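Local atomic coordinates of protein of unknown function with a Fic domain (Bacteroides thetaiotaomicron VPI-5482, PDB entry 3CUC), a protein that is of unknown function but carries a Fic domain, the mostly helical fold of the Fic/DOC family, built round a signature loop and the helix that follows it. Residues Q86-K91 against V210-G215; F99-N104 against G131-R136; N37-H42 against I221-K226; N231-C236 against L256-Y261; S5-L10 against S264-S269. All coordinates share one frame; numbering follows the deposited sequence.

Interaction 1 of 5, residues Q86-K91 against V210-G215; sequences QEAQDK and VLHRYG
Arg213 reaches across to the last turn of helix 68-89 and binds carbonyl oxygens that the helix end no longer uses fully. Its NE points at Ala88 O, 3.1 Å away, in a nearly straight bond (171°) that lies in both the guanidinium plane and the carbonyl plane, on a lone pair. NH2 gives a second, weak bond to Glu87 O (2.9 Å). The bend at chi3 (-71°) turns NE out of the extended line of the chain and back toward Ala88. Next to this grip, Ala88 CB lies 3.8 Å from Arg213 CB; alanine suits a place where the backbones come within 4.4 Å between the CA atoms of Ala88 and Arg213. On the other flank, as modelled, Gln89 NE2 donates to His212 NE2 in a nearly straight bond (2.8 Å) in the plane of the imidazole, consistent with a ring nitrogen without a proton there, while the amide and ring planes stand 58° apart. In the second shell, Arg93 holds the guanidinium from beyond the helix end: its carbonyl takes Arg213 NH1, and its own side chain forms salt bridges with Glu87 and Asp90. Helix 199-213 itself closes in a Schellman motif with Gly215 at positive phi. The contact thus joins the C-terminal ends of helices 68-89 and 199-213, with Phe209 packing on Ala88 and helix 178-192 packing on Val210.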
# COMPACT_ATOMS: atom_id res chain seq x y z
N GLN A 86 -3.74 6.50 -11.56
CA GLN A 86 -4.69 6.63 -12.66
C GLN A 86 -6.03 5.99 -12.33
O GLN A 86 -7.09 6.55 -12.63
CB GLN A 86 -4.11 6.00 -13.92
CG GLN A 86 -4.97 6.18 -15.14
CD GLN A 86 -4.27 5.74 -16.39
OE1 GLN A 86 -4.60 4.71 -16.96
NE2 GLN A 86 -3.28 6.51 -16.81
N GLU A 87 -5.99 4.81 -11.72
CA GLU A 87 -7.21 4.11 -11.33
C GLU A 87 -7.94 4.94 -10.29
O GLU A 87 -9.13 5.19 -10.43
CB GLU A 87 -6.91 2.71 -10.79
CG GLU A 87 -8.07 1.72 -10.91
CD GLU A 87 -8.25 1.15 -12.31
OE1 GLU A 87 -7.61 1.66 -13.26
OE2 GLU A 87 -9.03 0.19 -12.47
N ALA A 88 -7.22 5.39 -9.26
CA ALA A 88 -7.79 6.24 -8.21
C ALA A 88 -8.40 7.54 -8.74
O ALA A 88 -9.47 7.95 -8.32
CB ALA A 88 -6.75 6.55 -7.15
N GLN A 89 -7.70 8.21 -9.67
CA GLN A 89 -8.18 9.49 -10.17
C GLN A 89 -9.51 9.38 -10.91
O GLN A 89 -10.32 10.30 -10.86
CB GLN A 89 -7.14 10.16 -11.07
CG GLN A 89 -6.00 10.83 -10.30
CD GLN A 89 -4.72 10.91 -11.12
OE1 GLN A 89 -4.77 11.06 -12.35
NE2 GLN A 89 -3.57 10.80 -10.46
N ASP A 90 -9.72 8.26 -11.60
CA ASP A 90 -11.01 8.01 -12.25
C ASP A 90 -12.01 7.58 -11.19
O ASP A 90 -12.24 6.39 -10.96
CB ASP A 90 -10.88 6.95 -13.34
CG ASP A 90 -12.18 6.74 -14.11
OD1 ASP A 90 -13.22 7.31 -13.72
OD2 ASP A 90 -12.15 6.01 -15.12
N LYS A 91 -12.63 8.57 -10.56
CA LYS A 91 -13.43 8.36 -9.35
C LYS A 91 -14.65 7.48 -9.55
O LYS A 91 -15.17 6.94 -8.58
CB LYS A 91 -13.85 9.71 -8.78
CG LYS A 91 -12.69 10.57 -8.29
CD LYS A 91 -13.05 12.05 -8.36
CE LYS A 91 -11.83 12.94 -8.27
NZ LYS A 91 -12.14 14.28 -8.84
N VAL A 210 -6.62 4.23 -2.13
CA VAL A 210 -7.74 4.81 -1.41
C VAL A 210 -7.46 6.28 -1.09
O VAL A 210 -8.27 7.16 -1.41
CB VAL A 210 -8.05 4.01 -0.13
CG1 VAL A 210 -9.18 4.68 0.66
CG2 VAL A 210 -8.41 2.56 -0.48
N LEU A 211 -6.31 6.55 -0.49
CA LEU A 211 -5.96 7.90 -0.09
C LEU A 211 -5.91 8.86 -1.28
O LEU A 211 -6.39 9.98 -1.19
CB LEU A 211 -4.60 7.92 0.63
CG LEU A 211 -4.48 7.21 1.97
CD1 LEU A 211 -3.06 7.32 2.52
CD2 LEU A 211 -5.46 7.77 2.96
N HIS A 212 -5.32 8.42 -2.39
CA HIS A 212 -5.20 9.30 -3.55
C HIS A 212 -6.57 9.63 -4.15
O HIS A 212 -6.85 10.79 -4.50
CB HIS A 212 -4.31 8.65 -4.61
CG HIS A 212 -3.95 9.57 -5.73
ND1 HIS A 212 -3.19 10.70 -5.56
CD2 HIS A 212 -4.24 9.51 -7.06
CE1 HIS A 212 -3.03 11.31 -6.72
NE2 HIS A 212 -3.65 10.60 -7.65
N ARG A 213 -7.42 8.61 -4.27
CA ARG A 213 -8.77 8.77 -4.80
C ARG A 213 -9.54 9.86 -4.06
O ARG A 213 -10.23 10.66 -4.70
CB ARG A 213 -9.54 7.45 -4.72
CG ARG A 213 -11.05 7.60 -4.83
CD ARG A 213 -11.68 6.31 -5.33
NE ARG A 213 -11.36 6.09 -6.73
CZ ARG A 213 -11.76 5.05 -7.45
NH1 ARG A 213 -12.51 4.10 -6.91
NH2 ARG A 213 -11.41 4.96 -8.72
N TYR A 214 -9.41 9.90 -2.74
CA TYR A 214 -10.14 10.86 -1.92
C TYR A 214 -9.31 12.10 -1.55
O TYR A 214 -9.58 12.76 -0.56
CB TYR A 214 -10.71 10.16 -0.68
CG TYR A 214 -11.67 9.05 -1.05
CD1 TYR A 214 -12.89 9.33 -1.65
CD2 TYR A 214 -11.34 7.71 -0.84
CE1 TYR A 214 -13.77 8.33 -2.02
CE2 TYR A 214 -12.22 6.70 -1.21
CZ TYR A 214 -13.43 7.02 -1.80
OH TYR A 214 -14.32 6.03 -2.17
N GLY A 215 -8.31 12.42 -2.36
CA GLY A 215 -7.58 13.69 -2.23
C GLY A 215 -6.63 13.82 -1.05
O GLY A 215 -6.28 14.93 -0.66

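Interaction 2 of 5, residues F99-N104 against G131-R136; sequences FIRELN and GEYKSR
Gly131 lies against the helix at Arg101 and Asn104, and this is the close-packed half of the contact. Its CA comes 3.5 Å from Arg101 O in a CA-H...O contact, and its N donates to Asn104 OD1 at 2.9 Å, in the carbonyl plane and on a lone pair. Gly131 has positive phi (74°), a conformation that glycine adopts easily, and the lack of a side chain allows so near an approach. Asn104 serves both sides: while OD1 receives the loop, ND2 is bonded to Asp197 O. Toward solvent the contact is made by long side chains. Arg101 sets NH1 over the centre of the Tyr133 ring, 3.1 Å above its plane, with the guanidinium turned 76° to the ring, so that it meets the face edge-on in a cation-pi contact (CZ to centroid 4.4 Å). Its NH2 forms a salt bridge with exposed Glu132 OE2 (3.1 Å); the hydrogen bond is weak, bent to 122° at the hydrogen, and the two planar groups stand nearly perpendicular. Tyr133 OH bonds Glu97, which helps place the ring. Through Lys134 to Pro194 and Asn104 to Asp197, both pieces are hydrogen-bonded to the HPFxDGNGR signature loop of the Fic fold.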
# COMPACT_ATOMS: atom_id res chain seq x y z
N PHE A 99 -8.23 -5.46 -11.78
CA PHE A 99 -7.21 -4.43 -11.57
C PHE A 99 -6.14 -4.93 -10.60
O PHE A 99 -4.95 -4.72 -10.84
CB PHE A 99 -7.81 -3.12 -11.04
CG PHE A 99 -6.78 -2.08 -10.69
CD1 PHE A 99 -6.10 -1.40 -11.70
CD2 PHE A 99 -6.47 -1.79 -9.36
CE1 PHE A 99 -5.14 -0.45 -11.39
CE2 PHE A 99 -5.51 -0.84 -9.05
CZ PHE A 99 -4.84 -0.16 -10.06
N ILE A 100 -6.56 -5.61 -9.53
CA ILE A 100 -5.64 -6.10 -8.52
C ILE A 100 -4.73 -7.18 -9.11
O ILE A 100 -3.53 -7.22 -8.82
CB ILE A 100 -6.38 -6.67 -7.29
CG1 ILE A 100 -7.19 -5.56 -6.60
CG2 ILE A 100 -5.40 -7.25 -6.29
CD1 ILE A 100 -8.14 -6.08 -5.54
N ARG A 101 -5.32 -8.03 -9.95
CA ARG A 101 -4.57 -9.08 -10.63
C ARG A 101 -3.55 -8.49 -11.59
O ARG A 101 -2.40 -8.92 -11.63
CB ARG A 101 -5.53 -10.02 -11.37
CG ARG A 101 -6.52 -10.76 -10.46
CD ARG A 101 -7.76 -11.25 -11.22
NE ARG A 101 -7.47 -12.51 -11.89
CZ ARG A 101 -7.59 -13.72 -11.34
NH1 ARG A 101 -8.02 -13.86 -10.09
NH2 ARG A 101 -7.28 -14.80 -12.04
N GLU A 102 -3.96 -7.48 -12.35
CA GLU A 102 -3.05 -6.78 -13.26
C GLU A 102 -1.93 -6.09 -12.49
O GLU A 102 -0.80 -5.98 -12.97
CB GLU A 102 -3.82 -5.75 -14.10
CG GLU A 102 -3.01 -5.09 -15.21
CD GLU A 102 -2.53 -6.08 -16.26
OE1 GLU A 102 -3.39 -6.73 -16.90
OE2 GLU A 102 -1.30 -6.22 -16.45
N LEU A 103 -2.24 -5.64 -11.28
CA LEU A 103 -1.26 -5.02 -10.40
C LEU A 103 -0.18 -6.02 -10.01
O LEU A 103 1.01 -5.71 -10.06
CB LEU A 103 -1.95 -4.46 -9.14
CG LEU A 103 -1.36 -3.22 -8.47
CD1 LEU A 103 -1.09 -2.09 -9.46
CD2 LEU A 103 -2.30 -2.76 -7.37
N ASN A 104 -0.60 -7.23 -9.64
CA ASN A 104 0.33 -8.30 -9.30
C ASN A 104 1.20 -8.68 -10.49
O ASN A 104 2.43 -8.75 -10.39
CB ASN A 104 -0.44 -9.52 -8.80
CG ASN A 104 0.48 -10.59 -8.23
OD1 ASN A 104 0.79 -11.57 -8.90
ND2 ASN A 104 0.92 -10.38 -6.99
N GLY A 131 0.07 -12.73 -11.47
CA GLY A 131 -1.27 -12.24 -11.82
C GLY A 131 -2.39 -13.26 -11.66
O GLY A 131 -3.47 -13.08 -12.21
N GLU A 132 -2.12 -14.32 -10.90
CA GLU A 132 -3.07 -15.42 -10.69
C GLU A 132 -3.12 -15.76 -9.21
O GLU A 132 -2.10 -15.71 -8.52
CB GLU A 132 -2.62 -16.65 -11.48
CG GLU A 132 -2.81 -16.54 -12.98
CD GLU A 132 -4.25 -16.80 -13.41
OE1 GLU A 132 -4.70 -17.97 -13.36
OE2 GLU A 132 -4.94 -15.83 -13.81
N TYR A 133 -4.30 -16.12 -8.72
CA TYR A 133 -4.47 -16.44 -7.29
C TYR A 133 -3.67 -17.71 -6.90
O TYR A 133 -3.35 -18.54 -7.75
CB TYR A 133 -5.95 -16.60 -6.92
CG TYR A 133 -6.82 -15.34 -6.98
CD1 TYR A 133 -6.28 -14.06 -6.86
CD2 TYR A 133 -8.21 -15.45 -7.10
CE1 TYR A 133 -7.09 -12.91 -6.90
CE2 TYR A 133 -9.03 -14.31 -7.13
CZ TYR A 133 -8.47 -13.05 -7.04
OH TYR A 133 -9.30 -11.94 -7.08
N LYS A 134 -3.36 -17.82 -5.60
CA LYS A 134 -2.56 -18.92 -5.05
C LYS A 134 -3.17 -20.28 -5.35
O LYS A 134 -4.39 -20.42 -5.27
CB LYS A 134 -2.41 -18.75 -3.53
N SER A 135 -2.33 -21.26 -5.70
CA SER A 135 -2.76 -22.66 -5.91
C SER A 135 -2.19 -23.62 -4.84
O SER A 135 -2.87 -24.56 -4.43
CB SER A 135 -2.38 -23.14 -7.32
OG SER A 135 -1.01 -22.95 -7.58
N ARG A 136 -0.95 -23.38 -4.40
CA ARG A 136 -0.41 -23.97 -3.18
C ARG A 136 -0.58 -22.95 -2.03
O ARG A 136 -0.42 -21.75 -2.27
CB ARG A 136 1.07 -24.31 -3.36

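Interaction 3 of 5, residues N37-H42 against I221-K226; sequences NYNSNH and IHSEDK
With CG anti to its carbonyl carbon (chi1 -76°), Asn39 sends its amide from helix 22-42 to the backbone of Ser223, whose OG sits between its own N and carbonyl carbon and faces His42. Asn39 OD1 accepts Ser223 N at 3.0 Å, in a bond straight at the hydrogen (168°) though the donor is tilted 30° from the carbonyl plane. Asparagine fits here because it can bond on two sides: ND2 is held by Glu35 O one turn back, which fixes the amide's rotation. Around this bond Asn39 CB rests 3.5 Å from Ile221 O, and Ser223 OG lies 3.7 Å from His42 CD2; the small serine admits the helix to within 5.3 Å between the CA atoms of Asn39 and Ser223. On the next helical position Ser40 OG bonds Arg204 of helix 199-213. The sequence starting at Ser40 fits the SxxxEG pattern of the inhibitory helix in class II Fic proteins, so the contact probably helps seat that helix on the Fic core.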
# COMPACT_ATOMS: atom_id res chain seq x y z
N ASN A 37 8.62 3.80 -3.43
CA ASN A 37 9.21 2.70 -4.18
C ASN A 37 10.33 2.02 -3.39
O ASN A 37 10.39 0.79 -3.28
CB ASN A 37 9.71 3.16 -5.55
CG ASN A 37 8.58 3.34 -6.56
OD1 ASN A 37 7.81 2.41 -6.82
ND2 ASN A 37 8.50 4.52 -7.17
N TYR A 38 11.21 2.84 -2.82
CA TYR A 38 12.33 2.31 -2.06
C TYR A 38 11.82 1.49 -0.89
O TYR A 38 12.12 0.31 -0.77
CB TYR A 38 13.25 3.41 -1.55
CG TYR A 38 14.33 2.89 -0.64
CD1 TYR A 38 15.52 2.38 -1.15
CD2 TYR A 38 14.15 2.88 0.74
CE1 TYR A 38 16.50 1.88 -0.31
CE2 TYR A 38 15.13 2.39 1.59
CZ TYR A 38 16.30 1.89 1.07
OH TYR A 38 17.26 1.40 1.93
N ASN A 39 11.03 2.13 -0.03
CA ASN A 39 10.61 1.50 1.21
C ASN A 39 9.70 0.30 1.02
O ASN A 39 9.89 -0.73 1.66
CB ASN A 39 9.95 2.53 2.13
CG ASN A 39 10.96 3.45 2.80
OD1 ASN A 39 11.64 3.06 3.74
ND2 ASN A 39 11.04 4.70 2.33
N SER A 40 8.70 0.42 0.15
CA SER A 40 7.73 -0.66 -0.02
C SER A 40 8.43 -1.92 -0.51
O SER A 40 8.09 -3.02 -0.10
CB SER A 40 6.58 -0.24 -0.95
OG SER A 40 5.54 -1.21 -1.01
N ASN A 41 9.43 -1.76 -1.38
CA ASN A 41 10.22 -2.89 -1.86
C ASN A 41 11.27 -3.36 -0.86
O ASN A 41 11.56 -4.55 -0.75
CB ASN A 41 10.89 -2.56 -3.20
CG ASN A 41 9.90 -2.53 -4.35
OD1 ASN A 41 9.48 -1.46 -4.79
ND2 ASN A 41 9.53 -3.71 -4.86
N HIS A 42 11.85 -2.42 -0.11
CA HIS A 42 12.84 -2.78 0.89
C HIS A 42 12.22 -3.63 2.00
O HIS A 42 12.86 -4.54 2.51
CB HIS A 42 13.51 -1.54 1.48
CG HIS A 42 14.97 -1.72 1.74
ND1 HIS A 42 15.92 -1.51 0.77
CD2 HIS A 42 15.64 -2.10 2.85
CE1 HIS A 42 17.12 -1.75 1.27
NE2 HIS A 42 16.98 -2.10 2.53
N ILE A 221 5.01 3.67 4.39
CA ILE A 221 5.39 2.85 5.54
C ILE A 221 6.88 2.59 5.39
O ILE A 221 7.31 1.96 4.42
CB ILE A 221 4.60 1.53 5.61
CG1 ILE A 221 3.10 1.82 5.72
CG2 ILE A 221 5.06 0.72 6.81
CD1 ILE A 221 2.24 0.59 5.58
N HIS A 222 7.68 3.13 6.32
CA HIS A 222 9.14 3.10 6.21
C HIS A 222 9.69 1.75 6.64
O HIS A 222 9.27 1.23 7.67
CB HIS A 222 9.77 4.21 7.05
CG HIS A 222 9.50 5.58 6.51
ND1 HIS A 222 10.39 6.24 5.69
CD2 HIS A 222 8.44 6.41 6.66
CE1 HIS A 222 9.89 7.42 5.36
NE2 HIS A 222 8.71 7.55 5.94
N SER A 223 10.63 1.20 5.87
CA SER A 223 11.16 -0.14 6.17
C SER A 223 12.00 -0.18 7.45
O SER A 223 12.16 -1.25 8.06
CB SER A 223 11.96 -0.72 4.99
OG SER A 223 13.29 -0.22 4.96
N GLU A 224 12.53 0.96 7.88
CA GLU A 224 13.17 1.05 9.19
C GLU A 224 12.19 0.77 10.33
O GLU A 224 12.61 0.39 11.41
CB GLU A 224 13.82 2.42 9.38
CG GLU A 224 15.05 2.58 8.50
CD GLU A 224 15.54 4.01 8.40
OE1 GLU A 224 14.77 4.87 7.91
OE2 GLU A 224 16.69 4.26 8.79
N ASP A 225 10.90 0.95 10.08
CA ASP A 225 9.87 0.73 11.09
C ASP A 225 9.15 -0.63 10.90
O ASP A 225 8.03 -0.81 11.38
CB ASP A 225 8.85 1.88 11.03
CG ASP A 225 8.05 2.03 12.31
OD1 ASP A 225 8.65 1.95 13.40
OD2 ASP A 225 6.81 2.22 12.22
N LYS A 226 9.81 -1.56 10.21
CA LYS A 226 9.19 -2.84 9.81
C LYS A 226 8.66 -3.66 10.97
O LYS A 226 7.55 -4.19 10.90
CB LYS A 226 10.18 -3.70 9.01
CG LYS A 226 9.64 -5.07 8.57
CD LYS A 226 10.56 -5.76 7.56
CE LYS A 226 9.99 -7.09 7.10
NZ LYS A 226 10.92 -7.83 6.19

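Interaction 4 of 5, residues N231-C236 against L256-Y261; sequences NILHQC and LPFVNY
Leu233 points its CD2 methyl at the face of Phe258, 3.8 Å from the ring centroid and 12° off its normal, a CH-pi contact near the ring centre. Beside it Ile232 works through CG2, which is anti to the backbone N and drops onto the first turn of helix 256-277, 3.4 Å from Pro257 O and 4.0 Å from Phe258 CB, and it also meets the edge of the Phe258 ring. A beta-branched residue suits this place, since its methyl is carried close to the backbone and fills the gap between the two helices. One turn on, Cys236 SG fits between Phe258 CB (3.9 Å) and Pro257 CD, a slim side chain where the helices face each other directly. Pro257 needs no amide hydrogen in the first turn of a helix, and its ring offers CB to Gln235 OE1 (3.6 Å) at the exposed border. Tyr261 adds CB to the group around Ile232, while its OH is bonded to Asp225. Segments 231-236 and 256-261, their axes 8.6 Å apart at closest, run nearly antiparallel (153°), and helix 178-192 closes the buried side, with Tyr187 on Leu233 and Cys236 and with Ala183 and the His186 ring against Phe258.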
# COMPACT_ATOMS: atom_id res chain seq x y z
N ASN A 231 4.32 -5.67 14.17
CA ASN A 231 3.81 -5.79 15.53
C ASN A 231 2.35 -5.33 15.60
O ASN A 231 1.50 -6.03 16.14
CB ASN A 231 4.67 -5.00 16.51
CG ASN A 231 4.27 -5.22 17.96
OD1 ASN A 231 3.21 -4.77 18.42
ND2 ASN A 231 5.13 -5.92 18.70
N ILE A 232 2.08 -4.15 15.03
CA ILE A 232 0.74 -3.57 15.08
C ILE A 232 -0.27 -4.53 14.43
O ILE A 232 -1.33 -4.78 15.00
CB ILE A 232 0.71 -2.16 14.41
CG1 ILE A 232 1.66 -1.19 15.14
CG2 ILE A 232 -0.71 -1.61 14.40
CD1 ILE A 232 1.04 -0.44 16.30
N LEU A 233 0.08 -5.11 13.28
CA LEU A 233 -0.77 -6.12 12.63
C LEU A 233 -0.86 -7.44 13.43
O LEU A 233 -1.85 -8.16 13.31
CB LEU A 233 -0.30 -6.39 11.20
CG LEU A 233 -0.38 -5.23 10.19
CD1 LEU A 233 0.50 -5.49 8.98
CD2 LEU A 233 -1.82 -4.99 9.74
N HIS A 234 0.17 -7.75 14.22
CA HIS A 234 0.17 -8.94 15.09
C HIS A 234 -0.75 -8.79 16.31
O HIS A 234 -1.16 -9.79 16.91
CB HIS A 234 1.59 -9.29 15.55
N GLN A 235 -1.04 -7.55 16.69
CA GLN A 235 -2.00 -7.25 17.77
C GLN A 235 -3.42 -7.43 17.26
O GLN A 235 -4.25 -8.06 17.92
CB GLN A 235 -1.83 -5.81 18.27
CG GLN A 235 -0.50 -5.53 18.95
CD GLN A 235 -0.30 -4.05 19.28
OE1 GLN A 235 -1.02 -3.18 18.79
NE2 GLN A 235 0.68 -3.78 20.13
N CYS A 236 -3.70 -6.83 16.10
CA CYS A 236 -4.97 -6.99 15.40
C CYS A 236 -5.32 -8.47 15.18
O CYS A 236 -6.47 -8.87 15.36
CB CYS A 236 -4.92 -6.29 14.04
SG CYS A 236 -4.81 -4.48 14.11
N LEU A 256 -8.11 -1.24 15.19
CA LEU A 256 -7.90 0.14 15.64
C LEU A 256 -6.41 0.55 15.79
O LEU A 256 -6.04 1.65 15.39
CB LEU A 256 -8.66 0.38 16.94
CG LEU A 256 -8.96 1.83 17.33
CD1 LEU A 256 -10.41 1.97 17.81
CD2 LEU A 256 -7.97 2.31 18.40
N PRO A 257 -5.55 -0.34 16.34
CA PRO A 257 -4.13 0.03 16.40
C PRO A 257 -3.48 0.29 15.02
O PRO A 257 -2.60 1.14 14.91
CB PRO A 257 -3.47 -1.18 17.09
CG PRO A 257 -4.58 -1.96 17.70
CD PRO A 257 -5.81 -1.67 16.91
N PHE A 258 -3.93 -0.45 14.00
CA PHE A 258 -3.42 -0.26 12.64
C PHE A 258 -4.03 0.97 11.98
O PHE A 258 -3.38 1.62 11.16
CB PHE A 258 -3.68 -1.50 11.78
CG PHE A 258 -3.11 -1.41 10.38
CD1 PHE A 258 -1.75 -1.22 10.18
CD2 PHE A 258 -3.95 -1.51 9.27
CE1 PHE A 258 -1.24 -1.13 8.90
CE2 PHE A 258 -3.43 -1.42 7.99
CZ PHE A 258 -2.07 -1.23 7.80
N VAL A 259 -5.27 1.30 12.34
CA VAL A 259 -5.88 2.55 11.86
C VAL A 259 -5.06 3.72 12.39
O VAL A 259 -4.72 4.64 11.64
CB VAL A 259 -7.37 2.70 12.29
CG1 VAL A 259 -7.95 3.99 11.72
CG2 VAL A 259 -8.19 1.51 11.82
N ASN A 260 -4.71 3.67 13.68
CA ASN A 260 -3.88 4.71 14.28
C ASN A 260 -2.52 4.78 13.59
O ASN A 260 -2.02 5.88 13.32
CB ASN A 260 -3.70 4.49 15.78
CG ASN A 260 -4.99 4.72 16.57
OD1 ASN A 260 -5.89 5.43 16.12
ND2 ASN A 260 -5.07 4.14 17.76
N TYR A 261 -1.94 3.62 13.28
CA TYR A 261 -0.63 3.58 12.63
C TYR A 261 -0.63 4.32 11.28
O TYR A 261 0.24 5.15 11.03
CB TYR A 261 -0.17 2.14 12.43
CG TYR A 261 1.24 2.05 11.88
CD1 TYR A 261 2.30 2.64 12.56
CD2 TYR A 261 1.51 1.39 10.68
CE1 TYR A 261 3.60 2.58 12.07
CE2 TYR A 261 2.81 1.32 10.18
CZ TYR A 261 3.85 1.91 10.88
OH TYR A 261 5.12 1.85 10.38

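Interaction 5 of 5, residues S5-L10 against S264-S269; sequences SNIKQL and SCLIRS
Apolar packing carries this contact, and Ile267 is its hub, met by Ile7 and Leu10 along one side of the N-terminal helix. Ile7 CB lies 3.9 Å from Ile267 CG1, the two side chains crossing at about a right angle. In Ile7, CG1 is anti to the backbone N (chi1 -176°), and an extended chi2 (159°) then carries CD1 to Leu266 CD2 at 4.0 Å. Leu10, one turn later, brings CD1 to 3.7 Å from Ile267 CG2, so the two branches of Ile267 are shared between successive turns of helix 6-16. Branched aliphatic residues suit such a seam because each offers methyl groups in more than one direction without a polar atom to satisfy. The seam sets the first helix of the chain beside the last, helix 256-277, in a largely helical fold; the short segments run in roughly the same direction, crossing at 34° with axes 9.8 Å apart. The polar share is slight: Asn6, at the exposed rim, puts ND2 3.9 Å from Ile267 CD1, a van der Waals contact of an amide that can face water. Polar residues on the other faces of helix 256-277 look elsewhere. Arg268 forms a salt bridge with Glu35, and Ser269 OG bonds Met218 O. Leu10 also packs on Leu270, Ile274 and Thr271 of the same helix 256-277.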
# COMPACT_ATOMS: atom_id res chain seq x y z
N SER A 5 -7.67 15.47 15.98
CA SER A 5 -7.39 16.85 16.48
C SER A 5 -6.12 17.40 15.81
O SER A 5 -6.19 18.39 15.07
CB SER A 5 -7.26 16.87 18.02
N ASN A 6 -4.97 16.77 16.05
CA ASN A 6 -3.73 17.16 15.37
C ASN A 6 -3.83 16.87 13.88
O ASN A 6 -3.52 17.72 13.05
CB ASN A 6 -2.52 16.45 15.96
CG ASN A 6 -1.21 16.92 15.34
OD1 ASN A 6 -1.03 18.10 15.07
ND2 ASN A 6 -0.29 15.98 15.12
N ILE A 7 -4.27 15.66 13.55
CA ILE A 7 -4.43 15.22 12.17
C ILE A 7 -5.51 16.00 11.42
O ILE A 7 -5.37 16.27 10.23
CB ILE A 7 -4.74 13.70 12.11
CG1 ILE A 7 -4.82 13.21 10.66
CG2 ILE A 7 -6.03 13.37 12.86
CD1 ILE A 7 -4.62 11.73 10.52
N LYS A 8 -6.58 16.38 12.12
CA LYS A 8 -7.68 17.12 11.50
C LYS A 8 -7.28 18.55 11.12
O LYS A 8 -7.77 19.10 10.13
CB LYS A 8 -8.90 17.13 12.43
CG LYS A 8 -9.65 15.81 12.44
CD LYS A 8 -10.82 15.83 13.40
CE LYS A 8 -11.62 14.54 13.33
NZ LYS A 8 -12.38 14.28 14.59
N GLN A 9 -6.39 19.13 11.91
CA GLN A 9 -5.89 20.48 11.68
C GLN A 9 -4.97 20.49 10.48
O GLN A 9 -5.01 21.40 9.66
CB GLN A 9 -5.12 20.93 12.92
CG GLN A 9 -4.84 22.40 13.02
CD GLN A 9 -4.33 22.75 14.41
OE1 GLN A 9 -5.00 23.45 15.17
NE2 GLN A 9 -3.15 22.22 14.75
N LEU A 10 -4.11 19.47 10.42
CA LEU A 10 -3.19 19.28 9.32
C LEU A 10 -3.94 19.05 8.02
O LEU A 10 -3.61 19.64 7.00
CB LEU A 10 -2.26 18.09 9.60
CG LEU A 10 -1.12 18.28 10.61
CD1 LEU A 10 -0.40 16.96 10.85
CD2 LEU A 10 -0.14 19.36 10.16
N SER A 264 -0.76 8.03 11.77
CA SER A 264 0.53 8.64 12.10
C SER A 264 1.39 8.83 10.84
O SER A 264 2.12 9.81 10.73
CB SER A 264 1.26 7.82 13.17
OG SER A 264 1.59 6.54 12.68
N CYS A 265 1.29 7.91 9.89
CA CYS A 265 1.95 8.11 8.59
C CYS A 265 1.34 9.28 7.85
O CYS A 265 2.06 10.09 7.28
CB CYS A 265 1.82 6.88 7.69
SG CYS A 265 2.43 5.39 8.43
N LEU A 266 0.01 9.34 7.85
CA LEU A 266 -0.70 10.41 7.16
C LEU A 266 -0.34 11.76 7.77
O LEU A 266 -0.23 12.74 7.05
CB LEU A 266 -2.20 10.17 7.20
CG LEU A 266 -3.06 11.10 6.36
CD1 LEU A 266 -2.71 11.00 4.89
CD2 LEU A 266 -4.51 10.76 6.59
N ILE A 267 -0.13 11.79 9.08
CA ILE A 267 0.37 12.99 9.75
C ILE A 267 1.72 13.42 9.19
O ILE A 267 1.94 14.59 8.91
CB ILE A 267 0.48 12.79 11.29
CG1 ILE A 267 -0.91 12.83 11.93
CG2 ILE A 267 1.34 13.88 11.92
CD1 ILE A 267 -0.91 12.51 13.41
N ARG A 268 2.61 12.45 8.99
CA ARG A 268 3.93 12.74 8.42
C ARG A 268 3.80 13.28 6.99
O ARG A 268 4.46 14.26 6.66
CB ARG A 268 4.82 11.49 8.44
CG ARG A 268 6.29 11.78 8.12
CD ARG A 268 7.09 10.55 7.66
NE ARG A 268 8.24 10.95 6.84
CZ ARG A 268 8.37 10.77 5.52
NH1 ARG A 268 7.44 10.15 4.79
NH2 ARG A 268 9.48 11.21 4.92
N SER A 269 2.96 12.65 6.17
CA SER A 269 2.76 13.06 4.77
C SER A 269 2.17 14.46 4.69
O SER A 269 2.64 15.29 3.91
CB SER A 269 1.83 12.11 4.02
OG SER A 269 2.38 10.81 3.90

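Interaction 5 closes the widest loop of the chain, pairing its first and last helices, and the other four are nested within it. Interaction 3 encloses interaction 1, which in turn encloses interaction 2; interaction 4 follows these three in series. Interactions 4 and 5 share helix 256-277, their centres 17 Å apart. Tyr261 of interaction 4 probably bonds Asp225 of interaction 3, while Glu87 of interaction 1 packs on Phe99 of interaction 2. The most distant pair, interactions 2 and 5, lie 33 Å apart between centres, on opposite sides of the chain's centre. Long-range contacts (1, 3 and 5) and more local ones (2 and 4) together join helices and loops into one helical body.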